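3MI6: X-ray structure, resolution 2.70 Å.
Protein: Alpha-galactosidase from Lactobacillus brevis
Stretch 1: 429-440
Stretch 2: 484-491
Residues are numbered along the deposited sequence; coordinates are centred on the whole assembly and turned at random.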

# COMPACT_ATOMS: atom_id res chain seq x y z
N PRO D 429 47.00 -25.09 -23.02
CA PRO D 429 46.63 -24.65 -21.68
C PRO D 429 46.44 -23.13 -21.64
O PRO D 429 45.59 -22.64 -20.89
N ASP D 430 47.23 -22.41 -22.44
CA ASP D 430 47.19 -20.95 -22.49
C ASP D 430 45.86 -20.40 -23.02
O ASP D 430 45.69 -19.19 -23.14
N TRP D 431 44.92 -21.29 -23.32
CA TRP D 431 43.61 -20.90 -23.84
C TRP D 431 42.55 -20.70 -22.73
O TRP D 431 41.53 -20.06 -22.98
N LEU D 432 42.78 -21.27 -21.55
CA LEU D 432 41.99 -21.00 -20.34
C LEU D 432 42.10 -19.55 -19.86
O LEU D 432 43.18 -19.10 -19.52
N ILE D 433 40.98 -18.85 -19.78
CA ILE D 433 40.96 -17.55 -19.11
C ILE D 433 41.48 -17.65 -17.68
O ILE D 433 40.84 -18.23 -16.80
N HIS D 434 42.65 -17.08 -17.43
CA HIS D 434 43.26 -17.19 -16.11
C HIS D 434 44.09 -15.97 -15.78
O HIS D 434 44.85 -15.51 -16.60
N ALA D 435 43.94 -15.44 -14.57
CA ALA D 435 44.78 -14.33 -14.13
C ALA D 435 46.14 -14.83 -13.62
O ALA D 435 46.22 -15.70 -12.76
N PRO D 436 47.23 -14.27 -14.16
CA PRO D 436 48.61 -14.75 -13.97
C PRO D 436 48.94 -15.51 -12.67
O PRO D 436 49.45 -16.64 -12.79
N LYS D 437 48.69 -14.97 -11.48
CA LYS D 437 49.18 -15.69 -10.29
C LYS D 437 48.09 -16.32 -9.43
O LYS D 437 48.35 -16.86 -8.35
N SER D 438 46.87 -16.27 -9.92
CA SER D 438 45.71 -16.56 -9.11
C SER D 438 45.40 -18.05 -9.06
O SER D 438 45.88 -18.82 -9.88
N THR D 439 44.60 -18.43 -8.07
CA THR D 439 44.14 -19.80 -7.89
C THR D 439 42.86 -19.99 -8.68
O THR D 439 41.83 -19.42 -8.35
N PRO D 440 42.93 -20.81 -9.74
CA PRO D 440 41.80 -21.04 -10.64
C PRO D 440 40.58 -21.53 -9.89
O PRO D 440 40.66 -22.50 -9.11
N ALA D 484 32.43 -16.88 -15.81
CA ALA D 484 33.88 -16.70 -15.78
C ALA D 484 34.34 -16.06 -14.46
O ALA D 484 33.59 -15.37 -13.77
N THR D 485 35.60 -16.31 -14.15
CA THR D 485 36.18 -16.01 -12.85
C THR D 485 37.68 -15.71 -13.11
O THR D 485 38.25 -16.17 -14.13
N GLU D 486 38.30 -14.91 -12.24
CA GLU D 486 39.69 -14.48 -12.46
C GLU D 486 39.98 -14.06 -13.89
O GLU D 486 40.81 -14.66 -14.54
N MSE D 487 39.31 -13.03 -14.37
CA MSE D 487 39.41 -12.64 -15.78
C MSE D 487 40.74 -12.06 -16.26
O MSE D 487 41.22 -11.02 -15.78
N PHE D 488 41.33 -12.72 -17.25
CA PHE D 488 42.56 -12.24 -17.84
C PHE D 488 42.73 -12.82 -19.23
O PHE D 488 42.32 -13.94 -19.49
N SER D 489 43.32 -12.05 -20.12
CA SER D 489 43.66 -12.54 -21.45
C SER D 489 45.11 -12.17 -21.71
O SER D 489 45.49 -11.01 -21.60
N SER D 490 45.93 -13.17 -22.02
CA SER D 490 47.32 -12.91 -22.39
C SER D 490 47.41 -12.30 -23.79
O SER D 490 48.42 -11.69 -24.16
N ARG D 491 46.33 -12.44 -24.55
CA ARG D 491 46.23 -11.91 -25.90
C ARG D 491 46.10 -10.40 -25.90
O ARG D 491 46.31 -9.75 -26.92

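Where do the apolar side chains meet? Phe488 is the main apolar piece from the second stretch: its CA-to-CB bond points toward the first stretch, and chi1 near t sets one ring face against Pro436. Pro436 CD sits 3.4 Å from the centroid of the Phe488 ring, 14° off the normal, a CH-pi contact over one face. Ala435 packs beside it, with its CB 4.0 Å from CB of Phe488; here the backbones run close, the CA atoms of Ala435 and Phe488 being 4.8 Å apart.

Which other apolar contacts lie along the backbone? The CA-to-CB bond of Ile433 runs sideways, with chi1 m and chi2 t, and the CG2 methyl lies along the backbone of the second stretch. CG2 of Ile433 is 3.5 Å from Phe488 O and 3.9 Å from CA of Met487, a selenomethionine. The CA-to-CB bond of Met487 points away from the first stretch, and its CG comes no nearer than 4.3 Å to Ile433 CG2.

How does Glu486 fit against the loop? Its CA-to-CB bond points toward the first stretch, with chi1 m and chi2 off-well at 104°, so that its chain passes Ser438, whose OG is 3.5 Å from Glu486 CG, and reaches Thr439 and Pro440. Glu486 OE2 lies 3.0 Å from Thr439 O, but both atoms are acceptors and this is no hydrogen bond. Both carboxylate oxygens find hydrogen-bond partners just beyond the stretches.

Which polar bonds hold the contact surface in shape? The clear ones lie within the first stretch. Ser438 OG, with chi1 p, donates to Ala435 O at 2.8 Å, and the type I turn from Ala435 to Ser438 is closed by Ser438 N to Ala435 O at 3.0 Å. The CA-to-CB bond of His434 (chi1 t) points away from the second stretch, and NE2 of His434 donates to Ser438 O at 2.8 Å, bracing the same turn.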

# COMPACT_ATOMS: atom_id res chain seq x y z
CB PRO D 429 47.85 -25.05 -20.83
CG PRO D 429 48.48 -26.17 -21.58
CD PRO D 429 48.24 -25.87 -23.04
CB ASP D 430 48.36 -20.39 -23.31
CG ASP D 430 48.27 -20.77 -24.80
OD1 ASP D 430 48.27 -19.85 -25.66
OD2 ASP D 430 48.21 -21.99 -25.10
CB TRP D 431 43.11 -21.93 -24.86
CG TRP D 431 43.69 -21.77 -26.23
CD1 TRP D 431 44.75 -20.99 -26.59
CD2 TRP D 431 43.23 -22.41 -27.43
NE1 TRP D 431 44.98 -21.11 -27.95
CE2 TRP D 431 44.06 -21.97 -28.48
CE3 TRP D 431 42.19 -23.30 -27.72
CZ2 TRP D 431 43.89 -22.39 -29.80
CZ3 TRP D 431 42.02 -23.73 -29.02
CH2 TRP D 431 42.86 -23.27 -30.05
CB LEU D 432 42.49 -21.86 -19.18
CG LEU D 432 41.65 -23.03 -18.70
CD1 LEU D 432 41.91 -24.21 -19.59
CD2 LEU D 432 42.00 -23.37 -17.27
CB ILE D 433 39.54 -16.99 -19.07
CG1 ILE D 433 39.05 -16.76 -20.49
CG2 ILE D 433 39.51 -15.69 -18.28
CD1 ILE D 433 37.75 -15.99 -20.56
CB HIS D 434 44.15 -18.42 -16.07
CG HIS D 434 44.85 -18.60 -14.76
ND1 HIS D 434 46.21 -18.44 -14.62
CD2 HIS D 434 44.37 -18.91 -13.53
CE1 HIS D 434 46.55 -18.66 -13.36
NE2 HIS D 434 45.45 -18.94 -12.68
CB ALA D 435 44.06 -13.50 -13.09
CB PRO D 436 49.43 -13.47 -14.13
CG PRO D 436 48.68 -12.73 -15.22
CD PRO D 436 47.20 -13.09 -15.06
CB LYS D 437 50.07 -14.78 -9.43
CG LYS D 437 51.57 -14.90 -9.74
CD LYS D 437 52.02 -13.84 -10.74
CE LYS D 437 52.02 -12.44 -10.14
NZ LYS D 437 51.95 -11.37 -11.20
CB SER D 438 44.51 -15.82 -9.67
OG SER D 438 44.18 -16.33 -10.94
CB THR D 439 43.82 -20.07 -6.41
OG1 THR D 439 44.91 -19.60 -5.60
CG2 THR D 439 43.59 -21.56 -6.15
CB PRO D 440 42.30 -22.13 -11.59
CG PRO D 440 43.80 -22.03 -11.53
CD PRO D 440 44.11 -21.61 -10.11
CB ALA D 484 34.40 -15.91 -16.99
CB THR D 485 35.92 -17.22 -11.91
OG1 THR D 485 35.23 -16.78 -10.74
CG2 THR D 485 37.17 -17.94 -11.52
CB GLU D 486 40.67 -15.59 -12.11
CG GLU D 486 40.70 -15.95 -10.65
CD GLU D 486 39.97 -17.23 -10.38
OE1 GLU D 486 39.71 -17.97 -11.35
OE2 GLU D 486 39.67 -17.50 -9.20
CB MSE D 487 38.29 -11.68 -16.13
CG MSE D 487 37.11 -12.41 -16.73
SE MSE D 487 35.50 -11.34 -16.60
CE MSE D 487 34.32 -12.74 -15.86
CB PHE D 488 43.76 -12.58 -16.95
CG PHE D 488 45.02 -11.82 -17.32
CD1 PHE D 488 45.96 -12.39 -18.17
CD2 PHE D 488 45.25 -10.55 -16.82
CE1 PHE D 488 47.12 -11.70 -18.51
CE2 PHE D 488 46.39 -9.86 -17.15
CZ PHE D 488 47.34 -10.44 -18.00
CB SER D 489 42.75 -11.89 -22.49
OG SER D 489 43.04 -12.34 -23.80
CB SER D 490 48.15 -14.19 -22.30
OG SER D 490 47.51 -15.28 -22.93
CB ARG D 491 45.01 -12.53 -26.59
CG ARG D 491 44.68 -11.92 -27.94
CD ARG D 491 45.86 -12.05 -28.88
NE ARG D 491 45.55 -11.53 -30.21
CZ ARG D 491 45.23 -12.28 -31.25
NH1 ARG D 491 45.20 -13.61 -31.11
NH2 ARG D 491 44.95 -11.72 -32.42